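Local coordinates for sporulation-control protein spo0M (PDB 5CL2) that controls the expression of spo0A and is required for Bacillus subtilis to pass the morphological stage 0 of sporulation, at residues A[187-190]-A[195-198]; A[14-19]-A[87-92]. One frame throughout, in Å; residues are numbered along the deposited sequence.

Contact 1 (A[187-190]-A[195-198]); sequences LIFL and GLEI
F189 carries its ring beside the backbone N (chi1 -57°), while L196 turns CG anti to the nitrogen (chi1 -176°), and these two settings bring L196 CD2 to the ring edge, in its plane, 3.8 Å from F189 CD1. The segments are the two arms of a beta hairpin, neighbouring strands in the interior of a five-stranded antiparallel sheet. I198 runs alongside F189 on the same face and places its CD1 3.9 Å from F189 CE1, oblique to the ring. L187, F189, L196 and I198 thus share one face, which helix 132-143 covers through I134, V137 and I141; F169 adds an edge-to-face ring contact to F189.

The register is fixed by the hydrogen-bonded pair L190 and E197. L190 N donates to E197 O over 2.9 Å, nearly straight at 175° and in the carbonyl plane; E197 N returns an equally short bond to L190 O, reaching it from a tilt off that plane. Beside the non-hydrogen-bonded pair F189 and I198, I198 CA makes a CA-H...O contact of 3.3 Å with I188 O.

On the other face, L190 CB and E197 CB lie 4.1 Å apart. The extended E197 chain puts OE2 in a salt bridge with R225, which probably eases the close like charges of OE1 and E197 OE1 of the second subunit; R227 there adds only a long, weak ion pair to OE2.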
# COMPACT_ATOMS: atom_id res chain seq x y z
N LEU A 187 17.16 -0.26 -9.44
CA LEU A 187 16.58 0.72 -8.52
C LEU A 187 15.06 0.62 -8.53
O LEU A 187 14.43 0.39 -9.57
CB LEU A 187 17.00 2.15 -8.89
CG LEU A 187 18.50 2.50 -8.94
CD1 LEU A 187 18.75 4.00 -8.87
CD2 LEU A 187 19.30 1.75 -7.87
N ILE A 188 14.49 0.76 -7.34
CA ILE A 188 13.06 0.94 -7.20
C ILE A 188 12.80 2.28 -6.52
O ILE A 188 13.37 2.55 -5.46
CB ILE A 188 12.41 -0.18 -6.38
CG1 ILE A 188 12.53 -1.51 -7.11
CG2 ILE A 188 10.92 0.13 -6.11
CD1 ILE A 188 12.31 -2.68 -6.17
N PHE A 189 11.97 3.10 -7.14
CA PHE A 189 11.56 4.36 -6.52
C PHE A 189 10.19 4.22 -5.86
O PHE A 189 9.22 3.80 -6.50
CB PHE A 189 11.50 5.46 -7.55
CG PHE A 189 12.77 5.67 -8.26
CD1 PHE A 189 13.78 6.41 -7.69
CD2 PHE A 189 12.98 5.09 -9.49
CE1 PHE A 189 14.95 6.61 -8.34
CE2 PHE A 189 14.17 5.27 -10.14
CZ PHE A 189 15.16 6.04 -9.56
N LEU A 190 10.12 4.57 -4.59
CA LEU A 190 8.84 4.70 -3.90
C LEU A 190 8.62 6.17 -3.57
O LEU A 190 9.23 6.72 -2.65
CB LEU A 190 8.84 3.85 -2.63
CG LEU A 190 9.34 2.42 -2.82
CD1 LEU A 190 9.52 1.71 -1.48
CD2 LEU A 190 8.35 1.66 -3.69
N GLY A 195 9.14 13.21 -0.01
CA GLY A 195 10.42 12.72 -0.45
C GLY A 195 10.29 11.43 -1.22
O GLY A 195 9.24 11.09 -1.78
N LEU A 196 11.39 10.69 -1.25
CA LEU A 196 11.49 9.54 -2.12
C LEU A 196 12.35 8.45 -1.48
O LEU A 196 13.40 8.75 -0.91
CB LEU A 196 12.07 10.00 -3.45
CG LEU A 196 12.21 9.05 -4.61
CD1 LEU A 196 12.04 9.82 -5.89
CD2 LEU A 196 13.58 8.47 -4.52
N GLU A 197 11.91 7.20 -1.57
CA GLU A 197 12.72 6.08 -1.09
C GLU A 197 13.30 5.27 -2.25
O GLU A 197 12.60 4.95 -3.20
CB GLU A 197 11.88 5.20 -0.17
CG GLU A 197 12.60 4.08 0.50
CD GLU A 197 11.87 3.61 1.73
OE1 GLU A 197 10.93 4.33 2.14
OE2 GLU A 197 12.23 2.57 2.31
N ILE A 198 14.59 4.93 -2.17
CA ILE A 198 15.23 4.12 -3.21
C ILE A 198 15.67 2.77 -2.69
O ILE A 198 16.28 2.67 -1.61
CB ILE A 198 16.45 4.81 -3.81
CG1 ILE A 198 16.12 6.24 -4.20
CG2 ILE A 198 16.93 4.07 -5.03
CD1 ILE A 198 17.11 6.85 -5.09

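Contact 2 (A[14-19]-A[87-92]). With NA (sodium ion), chain C.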
# COMPACT_ATOMS: atom_id res chain seq x y z
N THR A 14 -14.12 9.08 -24.40
CA THR A 14 -13.50 9.86 -23.33
C THR A 14 -12.38 10.70 -23.91
O THR A 14 -11.59 10.22 -24.72
CB THR A 14 -12.95 8.97 -22.20
OG1 THR A 14 -14.01 8.29 -21.54
CG2 THR A 14 -12.20 9.80 -21.16
N ILE A 15 -12.31 11.97 -23.52
CA ILE A 15 -11.28 12.86 -24.04
C ILE A 15 -10.61 13.57 -22.88
O ILE A 15 -11.25 14.30 -22.12
CB ILE A 15 -11.89 13.89 -25.06
CG1 ILE A 15 -12.69 13.18 -26.15
CG2 ILE A 15 -10.81 14.79 -25.67
CD1 ILE A 15 -13.56 14.11 -27.00
N LEU A 16 -9.32 13.28 -22.69
CA LEU A 16 -8.50 13.94 -21.69
C LEU A 16 -7.99 15.27 -22.22
O LEU A 16 -7.86 15.41 -23.43
CB LEU A 16 -7.33 13.05 -21.28
CG LEU A 16 -7.73 11.59 -21.08
CD1 LEU A 16 -6.48 10.73 -21.02
CD2 LEU A 16 -8.60 11.40 -19.83
N GLU A 17 -7.66 16.22 -21.36
CA GLU A 17 -7.16 17.48 -21.87
C GLU A 17 -5.70 17.35 -22.30
O GLU A 17 -5.29 17.99 -23.27
CB GLU A 17 -7.27 18.60 -20.83
CG GLU A 17 -8.68 19.02 -20.47
CD GLU A 17 -8.68 20.06 -19.35
OE1 GLU A 17 -7.57 20.50 -18.95
OE2 GLU A 17 -9.79 20.47 -18.91
N LYS A 18 -4.95 16.47 -21.63
CA LYS A 18 -3.57 16.15 -22.03
C LYS A 18 -3.39 14.64 -22.19
O LYS A 18 -4.16 13.85 -21.65
CB LYS A 18 -2.56 16.64 -20.99
CG LYS A 18 -2.84 17.99 -20.36
CD LYS A 18 -1.58 18.52 -19.70
CE LYS A 18 -1.65 18.32 -18.19
NZ LYS A 18 -0.84 19.30 -17.39
N ASP A 19 -2.39 14.25 -22.97
CA ASP A 19 -1.98 12.85 -23.06
C ASP A 19 -0.81 12.52 -22.07
O ASP A 19 -0.47 11.34 -21.87
CB ASP A 19 -1.66 12.48 -24.52
CG ASP A 19 -0.33 13.01 -25.01
OD1 ASP A 19 0.09 14.10 -24.57
OD2 ASP A 19 0.26 12.34 -25.88
N PHE A 87 -19.99 14.33 -19.36
CA PHE A 87 -19.64 14.28 -17.96
C PHE A 87 -18.19 14.66 -17.77
O PHE A 87 -17.31 13.86 -18.00
CB PHE A 87 -19.92 12.88 -17.41
CG PHE A 87 -21.34 12.42 -17.62
CD1 PHE A 87 -22.33 12.74 -16.69
CD2 PHE A 87 -21.69 11.68 -18.75
CE1 PHE A 87 -23.66 12.33 -16.89
CE2 PHE A 87 -23.02 11.25 -18.96
CZ PHE A 87 -24.01 11.58 -18.02
N PRO A 88 -17.93 15.90 -17.32
CA PRO A 88 -16.55 16.30 -17.00
C PRO A 88 -16.06 15.70 -15.69
O PRO A 88 -16.85 15.49 -14.77
CB PRO A 88 -16.64 17.84 -16.91
CG PRO A 88 -18.09 18.14 -16.67
CD PRO A 88 -18.86 17.04 -17.36
N PHE A 89 -14.76 15.42 -15.62
CA PHE A 89 -14.19 14.78 -14.43
C PHE A 89 -12.77 15.25 -14.14
O PHE A 89 -12.05 15.75 -15.02
CB PHE A 89 -14.18 13.26 -14.60
CG PHE A 89 -13.26 12.79 -15.71
CD1 PHE A 89 -11.90 12.56 -15.46
CD2 PHE A 89 -13.75 12.61 -17.00
CE1 PHE A 89 -11.06 12.14 -16.48
CE2 PHE A 89 -12.91 12.19 -18.03
CZ PHE A 89 -11.56 11.96 -17.77
N THR A 90 -12.35 15.00 -12.89
CA THR A 90 -10.98 15.23 -12.48
C THR A 90 -10.55 14.18 -11.44
O THR A 90 -11.34 13.77 -10.57
CB THR A 90 -10.81 16.67 -11.94
OG1 THR A 90 -9.43 16.98 -11.77
CG2 THR A 90 -11.52 16.84 -10.61
N PHE A 91 -9.29 13.74 -11.52
CA PHE A 91 -8.75 12.86 -10.48
C PHE A 91 -7.25 13.05 -10.40
O PHE A 91 -6.62 13.52 -11.34
CB PHE A 91 -9.08 11.39 -10.75
CG PHE A 91 -8.36 10.79 -11.94
CD1 PHE A 91 -8.91 10.89 -13.23
CD2 PHE A 91 -7.18 10.08 -11.77
CE1 PHE A 91 -8.27 10.34 -14.33
CE2 PHE A 91 -6.52 9.51 -12.86
CZ PHE A 91 -7.07 9.64 -14.14
N THR A 92 -6.68 12.68 -9.27
CA THR A 92 -5.26 12.84 -9.11
C THR A 92 -4.56 11.54 -9.42
O THR A 92 -4.97 10.48 -8.94
CB THR A 92 -4.94 13.29 -7.69
OG1 THR A 92 -5.73 14.45 -7.40
CG2 THR A 92 -3.46 13.63 -7.56
NA NA C . -10.86 8.04 -25.83
O HOH W 1 -10.11 6.57 -26.96
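The F89 ring meets L16 at its edge: L16 CD2 lies in the ring plane, 3.6 Å from F89 CZ. T14 approaches the same end of the ring obliquely, its CG2 standing 4.0 Å from F89 CE2 and its side chain crossing that of F89 at about a right angle. F87 O, from the ring's own strand, also lies at the edge and in plane, while F89 CE1 itself sits at the edge of the F91 ring. F89 holds CG between its backbone N and carbonyl carbon (chi1 66°), a setting that sends the ring across to T14 and L16.

No hydrogen bond joins the two segments, and the closest CA atoms, T14 to F87 and L16 to F89, stay 9.3 Å apart. This spacing fits strands separated by a third, 26-34, which bonds to both through its backbone. L47 and F71 of the opposing sheet also touch the F89 ring, so the contact belongs to the layer between sheets. T14 OG1 hydrogen-bonds T110 OG1. T14 O binds a sodium ion at 2.6 Å, a site shared with D122 and D124. Aromatic and aliphatic filling between two beta sheets is consistent with the arrestin-like sandwich of the Spo0M family.

How the contacts relate
Both contacts are buried, yet they lie on opposite sides of the chain's centre, with centres 28 Å apart and nearest atoms about 14 Å apart. They share no strand. Contact 1 joins adjacent strands of a hairpin, so main-chain bonding sets its register and side chains add to it, burying 337 Å² in all. Contact 2 spans two strands that flank a third and buries only 103 Å², through carbon-to-carbon contacts alone, one of them made by a threonine methyl. Their polar neighbours differ as well: contact 1 has a carboxylate close to the second subunit, whereas contact 2 is untouched by the other chain of the assembly and includes T14, whose backbone oxygen is a sodium ligand.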